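Local structure of uncharacterized conserved protein (Staphylococcus epidermidis, 3FRM) at residues Leu35-Asn40 against Asp145-Met150; Thr46-Asn51 against Glu84-Lys89; Phe74-Asn79 against Tyr247-Glu252; Val119-Val124 against Glu165-Tyr170; Ile188-Phe193 against Val221-Asp226. The protein is of unknown function but probably acts as a GNAT-superfamily acetyltransferase, passing an acetyl group from acetyl-CoA to an acceptor not yet identified. One frame throughout, in Å; residues are numbered along the deposited sequence.

Contact 1 of 5, residues Leu35-Asn40 against Asp145-Met150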
# COMPACT_ATOMS: atom_id res chain seq x y z
N LEU A 35 11.44 22.94 -10.19
CA LEU A 35 11.74 21.95 -9.19
C LEU A 35 10.60 21.04 -8.79
O LEU A 35 10.88 20.05 -8.12
CB LEU A 35 12.36 22.60 -7.94
CG LEU A 35 13.77 23.23 -8.07
CD1 LEU A 35 14.76 22.38 -8.87
CD2 LEU A 35 13.70 24.64 -8.63
N LYS A 36 9.34 21.32 -9.18
CA LYS A 36 8.19 20.40 -8.93
C LYS A 36 8.22 19.19 -9.86
O LYS A 36 7.97 19.33 -11.05
CB LYS A 36 6.82 21.07 -9.05
CG LYS A 36 6.55 22.08 -7.95
CD LYS A 36 5.15 22.75 -8.01
CE LYS A 36 3.97 21.76 -7.82
NZ LYS A 36 4.19 20.90 -6.63
N TYR A 37 8.51 18.00 -9.32
CA TYR A 37 8.63 16.80 -10.15
C TYR A 37 7.33 16.45 -10.86
O TYR A 37 7.39 16.05 -12.01
CB TYR A 37 9.09 15.60 -9.34
CG TYR A 37 10.44 15.76 -8.72
CD1 TYR A 37 11.33 16.66 -9.22
CD2 TYR A 37 10.84 14.98 -7.64
CE1 TYR A 37 12.58 16.82 -8.65
CE2 TYR A 37 12.12 15.09 -7.09
CZ TYR A 37 12.97 16.02 -7.59
OH TYR A 37 14.24 16.16 -7.06
N ALA A 38 6.17 16.58 -10.21
CA ALA A 38 4.88 16.22 -10.84
C ALA A 38 4.36 17.14 -11.99
O ALA A 38 3.43 16.74 -12.74
CB ALA A 38 3.72 16.01 -9.74
N SER A 39 4.90 18.37 -12.09
CA SER A 39 4.54 19.32 -13.13
C SER A 39 5.55 19.29 -14.29
O SER A 39 5.36 20.00 -15.27
CB SER A 39 4.54 20.74 -12.55
OG SER A 39 4.05 20.75 -11.23
N ASN A 40 6.62 18.51 -14.17
CA ASN A 40 7.64 18.46 -15.19
C ASN A 40 7.94 17.02 -15.63
O ASN A 40 8.80 16.32 -15.08
CB ASN A 40 8.90 19.22 -14.76
CG ASN A 40 8.65 20.74 -14.47
OD1 ASN A 40 8.60 21.55 -15.40
ND2 ASN A 40 8.54 21.12 -13.18
N ASP A 145 13.13 18.21 3.09
CA ASP A 145 12.52 19.38 3.70
C ASP A 145 12.35 20.56 2.76
O ASP A 145 11.25 21.15 2.65
CB ASP A 145 13.36 19.84 4.93
CG ASP A 145 13.36 18.79 6.04
OD1 ASP A 145 14.45 18.46 6.57
OD2 ASP A 145 12.26 18.23 6.35
N SER A 146 13.46 20.93 2.13
CA SER A 146 13.50 22.04 1.22
C SER A 146 12.58 21.85 0.01
O SER A 146 11.98 22.82 -0.47
CB SER A 146 14.96 22.30 0.80
OG SER A 146 15.06 22.82 -0.49
N TYR A 147 12.44 20.62 -0.46
CA TYR A 147 11.43 20.36 -1.44
C TYR A 147 9.99 20.59 -0.93
O TYR A 147 9.18 21.22 -1.62
CB TYR A 147 11.53 18.92 -1.88
CG TYR A 147 10.68 18.57 -3.08
CD1 TYR A 147 11.28 18.42 -4.32
CD2 TYR A 147 9.28 18.37 -2.99
CE1 TYR A 147 10.55 18.08 -5.44
CE2 TYR A 147 8.53 18.06 -4.12
CZ TYR A 147 9.19 17.91 -5.34
OH TYR A 147 8.56 17.58 -6.51
N ALA A 148 9.64 19.96 0.20
CA ALA A 148 8.36 20.23 0.88
C ALA A 148 8.16 21.73 1.02
O ALA A 148 7.08 22.23 0.71
CB ALA A 148 8.27 19.55 2.27
N ASN A 149 9.20 22.46 1.46
CA ASN A 149 9.05 23.90 1.65
C ASN A 149 8.74 24.67 0.39
O ASN A 149 7.96 25.63 0.43
CB ASN A 149 10.24 24.52 2.36
CG ASN A 149 10.19 24.33 3.87
OD1 ASN A 149 9.11 24.02 4.45
ND2 ASN A 149 11.37 24.46 4.54
N MSE A 150 9.34 24.27 -0.73
CA MSE A 150 9.09 24.97 -1.99
C MSE A 150 7.70 24.61 -2.51
O MSE A 150 7.08 25.40 -3.20
CB MSE A 150 10.24 24.90 -3.03
CG MSE A 150 10.24 23.84 -4.11
SE MSE A 150 8.72 23.41 -5.39
CE MSE A 150 9.18 21.52 -5.66
O HOH W 1 5.62 17.53 -7.49

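Contact 2 of 5, residues Thr46-Asn51 against Glu84-Lys89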
# COMPACT_ATOMS: atom_id res chain seq x y z
N THR A 46 1.67 5.79 -25.88
CA THR A 46 2.08 4.47 -26.36
C THR A 46 3.51 4.12 -25.92
O THR A 46 4.35 4.97 -25.78
CB THR A 46 1.92 4.33 -27.88
OG1 THR A 46 2.58 5.44 -28.49
CG2 THR A 46 0.46 4.36 -28.25
N MSE A 47 3.75 2.84 -25.69
CA MSE A 47 5.04 2.31 -25.26
C MSE A 47 6.19 2.59 -26.20
O MSE A 47 6.19 2.09 -27.31
CB MSE A 47 4.96 0.79 -25.13
CG MSE A 47 4.56 0.32 -23.76
SE MSE A 47 5.93 0.64 -22.34
CE MSE A 47 4.80 -0.17 -20.95
N PRO A 48 7.18 3.34 -25.74
CA PRO A 48 8.39 3.51 -26.52
C PRO A 48 9.17 2.20 -26.60
O PRO A 48 9.13 1.44 -25.65
CB PRO A 48 9.19 4.54 -25.70
CG PRO A 48 8.75 4.35 -24.30
CD PRO A 48 7.27 4.00 -24.43
N THR A 49 9.86 1.90 -27.69
CA THR A 49 10.90 0.90 -27.61
C THR A 49 12.03 1.49 -26.76
O THR A 49 12.11 2.71 -26.50
CB THR A 49 11.53 0.61 -28.94
OG1 THR A 49 12.45 1.66 -29.28
CG2 THR A 49 10.49 0.46 -30.01
N MSE A 50 12.91 0.59 -26.35
CA MSE A 50 14.10 0.92 -25.61
C MSE A 50 14.85 2.03 -26.30
O MSE A 50 15.23 2.97 -25.63
CB MSE A 50 14.96 -0.31 -25.45
CG MSE A 50 15.76 -0.34 -24.17
SE MSE A 50 17.64 -0.14 -24.58
CE MSE A 50 18.28 -1.95 -24.97
N ASN A 51 15.03 1.94 -27.61
CA ASN A 51 15.78 2.96 -28.40
C ASN A 51 15.11 4.31 -28.44
O ASN A 51 15.76 5.32 -28.33
CB ASN A 51 15.96 2.50 -29.84
CG ASN A 51 16.81 1.26 -29.95
OD1 ASN A 51 17.82 1.13 -29.26
ND2 ASN A 51 16.43 0.33 -30.86
N GLU A 84 10.85 -6.29 -20.64
CA GLU A 84 12.04 -6.62 -19.89
C GLU A 84 13.27 -5.78 -20.28
O GLU A 84 13.98 -5.21 -19.42
CB GLU A 84 12.38 -8.09 -20.08
CG GLU A 84 13.52 -8.51 -19.17
CD GLU A 84 14.32 -9.66 -19.74
OE1 GLU A 84 13.70 -10.75 -19.98
OE2 GLU A 84 15.56 -9.46 -19.92
N VAL A 85 13.50 -5.68 -21.57
CA VAL A 85 14.68 -5.04 -22.08
C VAL A 85 14.74 -3.56 -21.65
O VAL A 85 15.85 -3.02 -21.30
CB VAL A 85 14.74 -5.23 -23.58
CG1 VAL A 85 15.99 -4.55 -24.14
CG2 VAL A 85 14.73 -6.75 -23.90
N LEU A 86 13.56 -2.92 -21.62
CA LEU A 86 13.45 -1.53 -21.26
C LEU A 86 13.53 -1.38 -19.73
O LEU A 86 14.14 -0.42 -19.22
CB LEU A 86 12.16 -0.95 -21.85
CG LEU A 86 11.75 0.46 -21.37
CD1 LEU A 86 12.82 1.43 -21.65
CD2 LEU A 86 10.47 0.93 -22.01
N LEU A 87 12.90 -2.30 -18.99
CA LEU A 87 13.04 -2.30 -17.54
C LEU A 87 14.52 -2.34 -17.23
O LEU A 87 15.01 -1.58 -16.39
CB LEU A 87 12.40 -3.50 -16.88
CG LEU A 87 10.88 -3.38 -16.64
CD1 LEU A 87 10.32 -4.77 -16.23
CD2 LEU A 87 10.53 -2.29 -15.61
N GLU A 88 15.22 -3.23 -17.92
CA GLU A 88 16.60 -3.47 -17.65
C GLU A 88 17.39 -2.20 -17.86
O GLU A 88 18.22 -1.83 -17.02
CB GLU A 88 17.11 -4.59 -18.54
CG GLU A 88 18.37 -5.15 -17.98
CD GLU A 88 19.28 -5.70 -19.06
OE1 GLU A 88 20.41 -6.18 -18.74
OE2 GLU A 88 18.86 -5.66 -20.24
N LYS A 89 17.11 -1.47 -18.92
CA LYS A 89 17.76 -0.20 -19.12
C LYS A 89 17.44 0.82 -18.00
O LYS A 89 18.35 1.55 -17.51
CB LYS A 89 17.35 0.37 -20.45
CG LYS A 89 18.13 1.63 -20.79
CD LYS A 89 19.29 1.33 -21.71
CE LYS A 89 20.30 0.47 -21.07
NZ LYS A 89 21.07 -0.16 -22.15

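Contact 3 of 5, residues Phe74-Asn79 against Tyr247-Glu252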
# COMPACT_ATOMS: atom_id res chain seq x y z
N PHE A 74 8.97 9.89 -16.28
CA PHE A 74 8.07 9.41 -17.28
C PHE A 74 7.01 8.57 -16.62
O PHE A 74 7.28 7.90 -15.63
CB PHE A 74 8.82 8.53 -18.30
CG PHE A 74 10.09 9.19 -18.89
CD1 PHE A 74 10.06 9.79 -20.13
CD2 PHE A 74 11.27 9.23 -18.17
CE1 PHE A 74 11.23 10.40 -20.67
CE2 PHE A 74 12.43 9.86 -18.69
CZ PHE A 74 12.40 10.42 -19.95
N SER A 75 5.80 8.64 -17.17
CA SER A 75 4.72 7.71 -16.92
C SER A 75 4.55 6.92 -18.17
O SER A 75 4.70 7.49 -19.23
CB SER A 75 3.41 8.43 -16.76
OG SER A 75 3.52 9.21 -15.66
N PHE A 76 4.11 5.67 -18.02
CA PHE A 76 3.89 4.82 -19.15
C PHE A 76 2.38 4.62 -19.38
O PHE A 76 1.55 5.18 -18.67
CB PHE A 76 4.69 3.50 -18.98
CG PHE A 76 6.17 3.69 -19.08
CD1 PHE A 76 6.79 3.68 -20.30
CD2 PHE A 76 6.94 3.91 -17.96
CE1 PHE A 76 8.19 3.89 -20.39
CE2 PHE A 76 8.30 4.12 -18.03
CZ PHE A 76 8.94 4.11 -19.26
N PRO A 77 2.01 3.88 -20.42
CA PRO A 77 0.57 3.87 -20.75
C PRO A 77 -0.28 3.17 -19.68
O PRO A 77 0.16 2.22 -19.04
CB PRO A 77 0.52 3.08 -22.04
CG PRO A 77 2.00 3.32 -22.63
CD PRO A 77 2.86 3.24 -21.45
N ALA A 78 -1.47 3.67 -19.47
CA ALA A 78 -2.46 2.97 -18.62
C ALA A 78 -2.52 1.46 -18.84
O ALA A 78 -2.66 0.98 -19.96
CB ALA A 78 -3.81 3.57 -18.82
N ASN A 79 -2.36 0.72 -17.75
CA ASN A 79 -2.53 -0.70 -17.78
C ASN A 79 -1.56 -1.43 -18.72
O ASN A 79 -1.85 -2.50 -19.19
CB ASN A 79 -3.97 -1.03 -18.15
CG ASN A 79 -4.92 -0.29 -17.27
OD1 ASN A 79 -4.89 -0.46 -16.08
ND2 ASN A 79 -5.69 0.60 -17.84
N TYR A 247 2.76 2.44 -14.65
CA TYR A 247 4.16 2.50 -14.27
C TYR A 247 4.69 3.94 -14.42
O TYR A 247 4.27 4.66 -15.31
CB TYR A 247 5.03 1.51 -15.10
CG TYR A 247 4.93 0.17 -14.50
CD1 TYR A 247 5.73 -0.21 -13.43
CD2 TYR A 247 3.92 -0.70 -14.92
CE1 TYR A 247 5.54 -1.44 -12.79
CE2 TYR A 247 3.74 -1.91 -14.32
CZ TYR A 247 4.52 -2.30 -13.26
OH TYR A 247 4.24 -3.55 -12.69
N HIS A 248 5.64 4.32 -13.58
CA HIS A 248 6.20 5.64 -13.61
C HIS A 248 7.61 5.59 -13.00
O HIS A 248 7.92 4.82 -12.08
CB HIS A 248 5.27 6.68 -12.93
CG HIS A 248 5.53 6.84 -11.47
ND1 HIS A 248 4.86 6.10 -10.51
CD2 HIS A 248 6.42 7.61 -10.80
CE1 HIS A 248 5.32 6.41 -9.32
NE2 HIS A 248 6.25 7.33 -9.46
N ILE A 249 8.50 6.35 -13.58
CA ILE A 249 9.87 6.30 -13.12
C ILE A 249 10.35 7.69 -12.85
O ILE A 249 9.89 8.61 -13.50
CB ILE A 249 10.75 5.60 -14.17
CG1 ILE A 249 10.70 6.31 -15.51
CG2 ILE A 249 10.24 4.15 -14.38
CD1 ILE A 249 11.85 5.87 -16.42
N LEU A 250 11.33 7.81 -11.95
CA LEU A 250 11.86 9.07 -11.48
C LEU A 250 13.34 8.91 -11.17
O LEU A 250 13.73 7.95 -10.50
CB LEU A 250 11.12 9.52 -10.18
CG LEU A 250 11.61 10.79 -9.43
CD1 LEU A 250 11.58 12.01 -10.36
CD2 LEU A 250 10.69 11.07 -8.22
N LYS A 251 14.14 9.84 -11.68
CA LYS A 251 15.54 10.01 -11.30
C LYS A 251 15.65 11.43 -10.79
O LYS A 251 15.47 12.37 -11.53
CB LYS A 251 16.48 9.83 -12.47
CG LYS A 251 17.94 9.77 -12.05
CD LYS A 251 18.81 9.48 -13.27
CE LYS A 251 20.29 9.37 -12.91
NZ LYS A 251 21.04 8.69 -14.02
N GLU A 252 15.96 11.57 -9.51
CA GLU A 252 15.93 12.87 -8.86
C GLU A 252 17.06 13.78 -9.32
O GLU A 252 16.93 15.00 -9.23
CB GLU A 252 15.93 12.70 -7.36
CG GLU A 252 14.62 12.06 -6.85
CD GLU A 252 14.61 11.77 -5.33
OE1 GLU A 252 13.87 10.84 -4.92
OE2 GLU A 252 15.31 12.47 -4.54
O HOH W 2 2.23 1.63 -17.42

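Contact 4 of 5, residues Val119-Val124 against Glu165-Tyr170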
# COMPACT_ATOMS: atom_id res chain seq x y z
N VAL A 119 -16.62 17.49 13.77
CA VAL A 119 -15.46 17.83 12.99
C VAL A 119 -15.90 19.00 12.13
O VAL A 119 -16.83 18.90 11.33
CB VAL A 119 -15.03 16.67 12.02
CG1 VAL A 119 -13.90 17.12 11.15
CG2 VAL A 119 -14.64 15.41 12.78
N ASP A 120 -15.23 20.12 12.27
CA ASP A 120 -15.70 21.26 11.57
C ASP A 120 -14.83 21.38 10.33
O ASP A 120 -13.61 21.35 10.43
CB ASP A 120 -15.65 22.46 12.52
CG ASP A 120 -15.67 23.81 11.81
OD1 ASP A 120 -16.56 24.00 10.93
OD2 ASP A 120 -14.82 24.68 12.16
N ILE A 121 -15.48 21.46 9.16
CA ILE A 121 -14.81 21.40 7.84
C ILE A 121 -15.05 22.68 7.06
O ILE A 121 -16.19 23.05 6.81
CB ILE A 121 -15.32 20.22 6.96
CG1 ILE A 121 -15.27 18.89 7.75
CG2 ILE A 121 -14.50 20.12 5.65
CD1 ILE A 121 -15.66 17.59 6.93
N GLN A 122 -13.96 23.33 6.67
CA GLN A 122 -14.03 24.67 6.10
C GLN A 122 -13.35 24.68 4.74
O GLN A 122 -12.33 24.00 4.55
CB GLN A 122 -13.37 25.71 7.04
CG GLN A 122 -14.04 25.85 8.42
CD GLN A 122 -13.31 26.83 9.42
OE1 GLN A 122 -12.43 27.64 9.07
NE2 GLN A 122 -13.68 26.73 10.68
N LEU A 123 -13.90 25.45 3.80
CA LEU A 123 -13.16 25.84 2.58
C LEU A 123 -12.00 26.70 2.98
O LEU A 123 -12.15 27.55 3.86
CB LEU A 123 -14.06 26.64 1.63
CG LEU A 123 -14.70 25.81 0.51
CD1 LEU A 123 -15.91 24.99 1.03
CD2 LEU A 123 -15.12 26.73 -0.65
N VAL A 124 -10.84 26.52 2.38
CA VAL A 124 -9.71 27.35 2.82
C VAL A 124 -9.72 28.73 2.18
O VAL A 124 -10.06 28.89 1.03
CB VAL A 124 -8.33 26.64 2.70
CG1 VAL A 124 -8.46 25.19 3.09
CG2 VAL A 124 -7.76 26.77 1.31
N GLU A 165 -9.94 23.58 -5.23
CA GLU A 165 -10.49 23.95 -3.92
C GLU A 165 -9.85 23.10 -2.81
O GLU A 165 -9.40 21.99 -3.08
CB GLU A 165 -12.01 23.82 -3.87
CG GLU A 165 -12.82 25.15 -3.98
CD GLU A 165 -12.02 26.44 -3.70
OE1 GLU A 165 -11.73 27.15 -4.69
OE2 GLU A 165 -11.68 26.73 -2.51
N ARG A 166 -9.78 23.64 -1.59
CA ARG A 166 -9.14 22.94 -0.49
C ARG A 166 -9.94 22.92 0.79
O ARG A 166 -10.69 23.86 1.10
CB ARG A 166 -7.76 23.52 -0.25
CG ARG A 166 -6.85 23.41 -1.44
CD ARG A 166 -5.75 24.42 -1.34
NE ARG A 166 -4.66 24.12 -2.25
CZ ARG A 166 -4.52 24.66 -3.45
NH1 ARG A 166 -5.39 25.56 -3.90
NH2 ARG A 166 -3.51 24.25 -4.20
N LEU A 167 -9.82 21.82 1.54
CA LEU A 167 -10.48 21.70 2.84
C LEU A 167 -9.55 21.54 4.05
O LEU A 167 -8.53 20.91 3.95
CB LEU A 167 -11.47 20.55 2.76
CG LEU A 167 -12.54 20.82 1.71
CD1 LEU A 167 -13.38 19.57 1.43
CD2 LEU A 167 -13.42 22.01 2.07
N VAL A 168 -9.91 22.11 5.20
CA VAL A 168 -9.22 21.86 6.46
C VAL A 168 -10.29 21.42 7.41
O VAL A 168 -11.33 22.10 7.53
CB VAL A 168 -8.59 23.15 7.08
CG1 VAL A 168 -7.90 22.87 8.42
CG2 VAL A 168 -7.60 23.76 6.15
N ALA A 169 -10.05 20.29 8.08
CA ALA A 169 -10.92 19.84 9.15
C ALA A 169 -10.32 20.23 10.50
O ALA A 169 -9.06 20.21 10.68
CB ALA A 169 -11.10 18.35 9.10
N TYR A 170 -11.22 20.60 11.43
CA TYR A 170 -10.82 20.93 12.79
C TYR A 170 -11.53 20.05 13.76
O TYR A 170 -12.74 19.81 13.63
CB TYR A 170 -11.15 22.38 13.17
CG TYR A 170 -10.51 23.46 12.33
CD1 TYR A 170 -9.52 24.29 12.86
CD2 TYR A 170 -10.90 23.66 11.00
CE1 TYR A 170 -8.90 25.29 12.11
CE2 TYR A 170 -10.29 24.66 10.22
CZ TYR A 170 -9.30 25.49 10.80
OH TYR A 170 -8.73 26.50 10.07

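Contact 5 of 5, residues Ile188-Phe193 against Val221-Asp226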
# COMPACT_ATOMS: atom_id res chain seq x y z
N ILE A 188 -15.28 14.42 -9.76
CA ILE A 188 -14.49 15.13 -8.81
C ILE A 188 -13.27 14.32 -8.34
O ILE A 188 -13.36 13.13 -8.01
CB ILE A 188 -15.39 15.69 -7.72
CG1 ILE A 188 -14.62 16.31 -6.57
CG2 ILE A 188 -16.40 14.66 -7.25
CD1 ILE A 188 -15.54 17.37 -5.96
N GLU A 189 -12.12 14.98 -8.33
CA GLU A 189 -10.91 14.32 -7.97
C GLU A 189 -10.39 14.89 -6.68
O GLU A 189 -10.39 16.10 -6.48
CB GLU A 189 -9.87 14.48 -9.06
CG GLU A 189 -8.65 13.64 -8.87
CD GLU A 189 -7.49 14.19 -9.68
OE1 GLU A 189 -7.76 14.65 -10.82
OE2 GLU A 189 -6.31 14.19 -9.19
N ILE A 190 -10.00 13.99 -5.78
CA ILE A 190 -9.31 14.38 -4.59
C ILE A 190 -7.81 14.12 -4.75
O ILE A 190 -7.37 13.33 -5.58
CB ILE A 190 -9.92 13.81 -3.28
CG1 ILE A 190 -10.07 12.31 -3.29
CG2 ILE A 190 -11.35 14.34 -3.06
CD1 ILE A 190 -10.17 11.69 -1.89
N ASP A 191 -7.03 14.85 -3.97
CA ASP A 191 -5.61 14.76 -4.05
C ASP A 191 -5.07 15.36 -2.76
O ASP A 191 -5.66 16.29 -2.20
CB ASP A 191 -5.12 15.58 -5.25
CG ASP A 191 -3.66 15.35 -5.55
OD1 ASP A 191 -2.92 16.37 -5.63
OD2 ASP A 191 -3.23 14.18 -5.68
N GLY A 192 -3.96 14.82 -2.28
CA GLY A 192 -3.25 15.43 -1.16
C GLY A 192 -3.99 15.21 0.14
O GLY A 192 -3.84 15.99 1.06
N PHE A 193 -4.80 14.15 0.21
CA PHE A 193 -5.57 13.90 1.41
C PHE A 193 -4.67 13.51 2.59
O PHE A 193 -3.81 12.66 2.45
CB PHE A 193 -6.63 12.85 1.14
CG PHE A 193 -7.32 12.38 2.37
CD1 PHE A 193 -8.61 12.80 2.67
CD2 PHE A 193 -6.67 11.53 3.26
CE1 PHE A 193 -9.25 12.35 3.80
CE2 PHE A 193 -7.27 11.12 4.44
CZ PHE A 193 -8.58 11.54 4.72
N VAL A 221 -16.36 10.17 -7.62
CA VAL A 221 -15.15 10.75 -7.09
C VAL A 221 -13.94 9.85 -7.22
O VAL A 221 -14.06 8.62 -7.02
CB VAL A 221 -15.34 11.53 -5.74
CG1 VAL A 221 -16.64 11.23 -5.08
CG2 VAL A 221 -14.07 11.47 -4.80
N ILE A 222 -12.83 10.46 -7.63
CA ILE A 222 -11.71 9.72 -8.10
C ILE A 222 -10.40 10.33 -7.62
O ILE A 222 -10.34 11.53 -7.23
CB ILE A 222 -11.68 9.71 -9.65
CG1 ILE A 222 -11.09 11.03 -10.18
CG2 ILE A 222 -13.07 9.34 -10.23
CD1 ILE A 222 -11.05 11.16 -11.68
N LEU A 223 -9.39 9.48 -7.60
CA LEU A 223 -8.09 9.81 -7.09
C LEU A 223 -7.08 8.84 -7.67
O LEU A 223 -7.46 7.73 -8.12
CB LEU A 223 -8.07 9.70 -5.59
CG LEU A 223 -8.17 8.33 -4.96
CD1 LEU A 223 -6.77 7.86 -4.63
CD2 LEU A 223 -9.03 8.39 -3.69
N VAL A 224 -5.82 9.27 -7.60
CA VAL A 224 -4.73 8.44 -7.96
C VAL A 224 -3.80 8.35 -6.78
O VAL A 224 -3.49 9.32 -6.19
CB VAL A 224 -3.96 9.05 -9.14
CG1 VAL A 224 -2.49 8.73 -9.06
CG2 VAL A 224 -4.56 8.58 -10.48
N ALA A 225 -3.31 7.16 -6.46
CA ALA A 225 -2.34 6.98 -5.35
C ALA A 225 -1.16 6.18 -5.78
O ALA A 225 -1.30 5.22 -6.57
CB ALA A 225 -3.01 6.27 -4.18
N ASP A 226 0.01 6.52 -5.24
CA ASP A 226 1.17 5.68 -5.51
C ASP A 226 1.53 4.73 -4.37
O ASP A 226 0.71 4.51 -3.45
CB ASP A 226 2.37 6.48 -6.01
CG ASP A 226 2.83 7.51 -5.01
OD1 ASP A 226 2.82 7.16 -3.80
OD2 ASP A 226 3.21 8.63 -5.43
O HOH W 3 -5.48 12.31 -7.27

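Contact 1 of 5, residues Leu35-Asn40 against Asp145-Met150
Y147 and M150, one helical turn apart, carry this surface contact against the bend at L35–Y37. CG of Y147 stands anti to its own backbone N (chi1 -170°), and the ring reaches toward the bend phenol first. There OH accepts the backbone N-H of Y37, with OH and N 2.8 Å apart and the bond nearly straight at 168°. Water 1 adds a second link, lying 3.1 Å from OH of Y147 and accepting from N of A38, so two successive amides of the bend are tied to one phenol oxygen. The rings of Y37 and Y147 pair edge-to-face with planes inclined at 54°; CE1 of Y147 stands over the centre of the Y37 ring. That same CE1 lies 3.3 Å from the carbonyl O of L35. The bend belongs to the loop joining strands 25-29 and 41-44, so the contact ties the N-terminal half, in its DUF5613 region, to the start of helix 145-158. F143, just before the helix, meets both tyrosine rings. M150, a selenomethionine bent at chi2, sets its methyl CE over the centre of the Y147 ring, 3.6 Å above the plane. CE also touches O of L35 at 3.3 Å and CG of K36 at 3.5 Å. Across the bend, ND2 of N40 donates to O of K36 at 2.8 Å, from above the carbonyl plane, and braces the turn.

Contact 2 of 5, residues Thr46-Asn51 against Glu84-Lys89
The loop T46–T49 runs into helix 50-66, whose first residue, M50, meets the flank of helix 84-92, its CA 5.0 Å from CA of L86. T49 is the N-cap of helix 50-66, its OG1 bonded to N of Q52. No hydrogen bond crosses between T46–N51 and E84–K89; the contact is apolar and built on one long side chain. M50, a selenomethionine, starts with CB directed at the other helix, bends at chi2 (-111°) and again at chi3 (-86°), and so lies along the helix surface, touching three residues of it. Its CG rests 3.9 Å from CA of L86, at the backbone itself. SE meets CD of K89 at 3.6 Å, the two chains crossing at about a right angle, so the lysine contributes aliphatic carbons while its NZ has a weak, long ion pair with E92. The terminal CE ends on CG1 of V85, 3.6 Å away, at the exposed margin. L86 is buried: CG stands anti to its backbone N (chi1 169°), and CD2 comes within 3.9 Å of the carbonyl O of P48. W53, one turn further along helix 50-66, touches both L86 and K89. The arrangement is helix-to-helix packing within one layer of an alpha/beta fold, in which both helices touch I249 of strand 241-251, helix 50-66 through W53 and helix 84-92 through I90.

Contact 3 of 5, residues Phe74-Asn79 against Tyr247-Glu252
The contact is an antiparallel strand pair inside the mixed sheet, in which the C-terminal strand 241-251 lies between strands 72-75 and 96-105. This is consistent with two GNAT-like halves that have exchanged strands. Three backbone hydrogen bonds hold it. F74 and I249 form a hydrogen-bonded pair: N of I249 donates to O of F74 at 2.8 Å, almost along the C=O axis (167°), and N of F74 returns a longer bond of 3.2 Å to O of I249. N of F76 donates to O of Y247 in the carbonyl plane. S75 and H248 form the non-hydrogen-bonded pair between them, their CA atoms 4.2 Å apart. Apolar packing gathers on the face of F74 and I249, where CD1 of I249 meets CD2 of F74 at 3.8 Å and CG1 meets CE2 of F76 at 4.1 Å. Y247 reaches the dimer interface, its OH bonded to H201 of the second subunit. Beyond the last direct bond, water 2 donates to O of P77 (2.7 Å) and accepts from N of Y247 (2.9 Å).

Contact 4 of 5, residues Val119-Val124 against Glu165-Tyr170
An antiparallel edge pairing joins strand 120-123, outermost on its side of the sheet within the chain, to strand 165-171. In the GNAT order these are the first two strands, with helices 129-136 and 145-158 between them in sequence. The short axes approach to 4.7 Å with directions 156° apart. D120 pairs with Y170, and Q122 with V168, each through two backbone hydrogen bonds lying in the carbonyl planes; the shortest runs from N of Y170 to O of D120 at 2.7 Å. N of V124 makes a fifth bond, to O of R166 at 3.0 Å, but from 35° above the carbonyl plane, as strand 120-123 gives out. On the face of I121 and L123, CD2 of L167 lies 4.0 Å from CD1 of L123 and 3.4 Å from O of Q122, and Y211 of helix 204-216 packs on all three side chains. On the other face, CG1 of V124 meets CG2 of V168 at 3.5 Å. There the extended Q122 crosses Y170, CD 3.8 Å from CE2, amide and ring planes 26° apart. NE2 of Q122 donates to the syn lone pair of OD2 of D120 at 2.8 Å, and its OE1 is held by N128, while OH of Y170 bonds D131. With both ends of its amide engaged, Q122 is fixed in rotation, and the carboxylate of D120 gains an N-H donor that would be expected to stabilise its negative charge and favour the ionised form.

Contact 5 of 5, residues Ile188-Phe193 against Val221-Asp226
The pairing is tight at I188–I190 and opens beyond it. O of I188 accepts from N of I222 at 2.7 Å, and O of I222 accepts from N of I190 at 2.9 Å, both nearly along the C=O axes. CA of E189 makes a CA-H...O contact to the same O of I222, also 2.9 Å away. On one face CG2 of I188 packs on CB of V221 at 3.6 Å, side by side, and CD1 of I190 meets CD2 of L223 at 3.9 Å. The parallel strands diverge, their short axes at 37°, like the splayed fourth and fifth strands of the GNAT fold, joined in a beta-alpha-beta unit through helix 204-216. In relatives the acetyl-CoA arm enters this V. Where direct bonding stops, water 3 fills in: it accepts from N of V224 (3.1 Å) and lies within donating distance of O of I190 (2.7 Å) and OE2 of E189 (2.8 Å), with more acceptors around it than it has protons. OE1 of E189 is taken by N of Y13. Past it the chain turns a corner at the exposed G192, whose phi is positive (73°).

Contacts 3, 4 and 5 belong to one mixed sheet: contact 5 lies about 18 Å from contact 3 and 16 Å from contact 4, centre to centre, while contacts 3 and 4 are 32 Å apart on opposite sides of the chain's centre. Contact 2 adjoins contact 3 (centres 12 Å apart), SE of M47 lying 3.8 Å from CD1 of F76. Contact 1 touches contact 3 where CD2 of Y37 meets CD2 of L250 at 4.0 Å. The splay at contact 5 is the probable cofactor site by analogy with relatives. The sodium ion, bound by Y159, N160, D162 and I164, is about 4 Å from the E165 side chain of contact 4 but about 13 Å from that of I188.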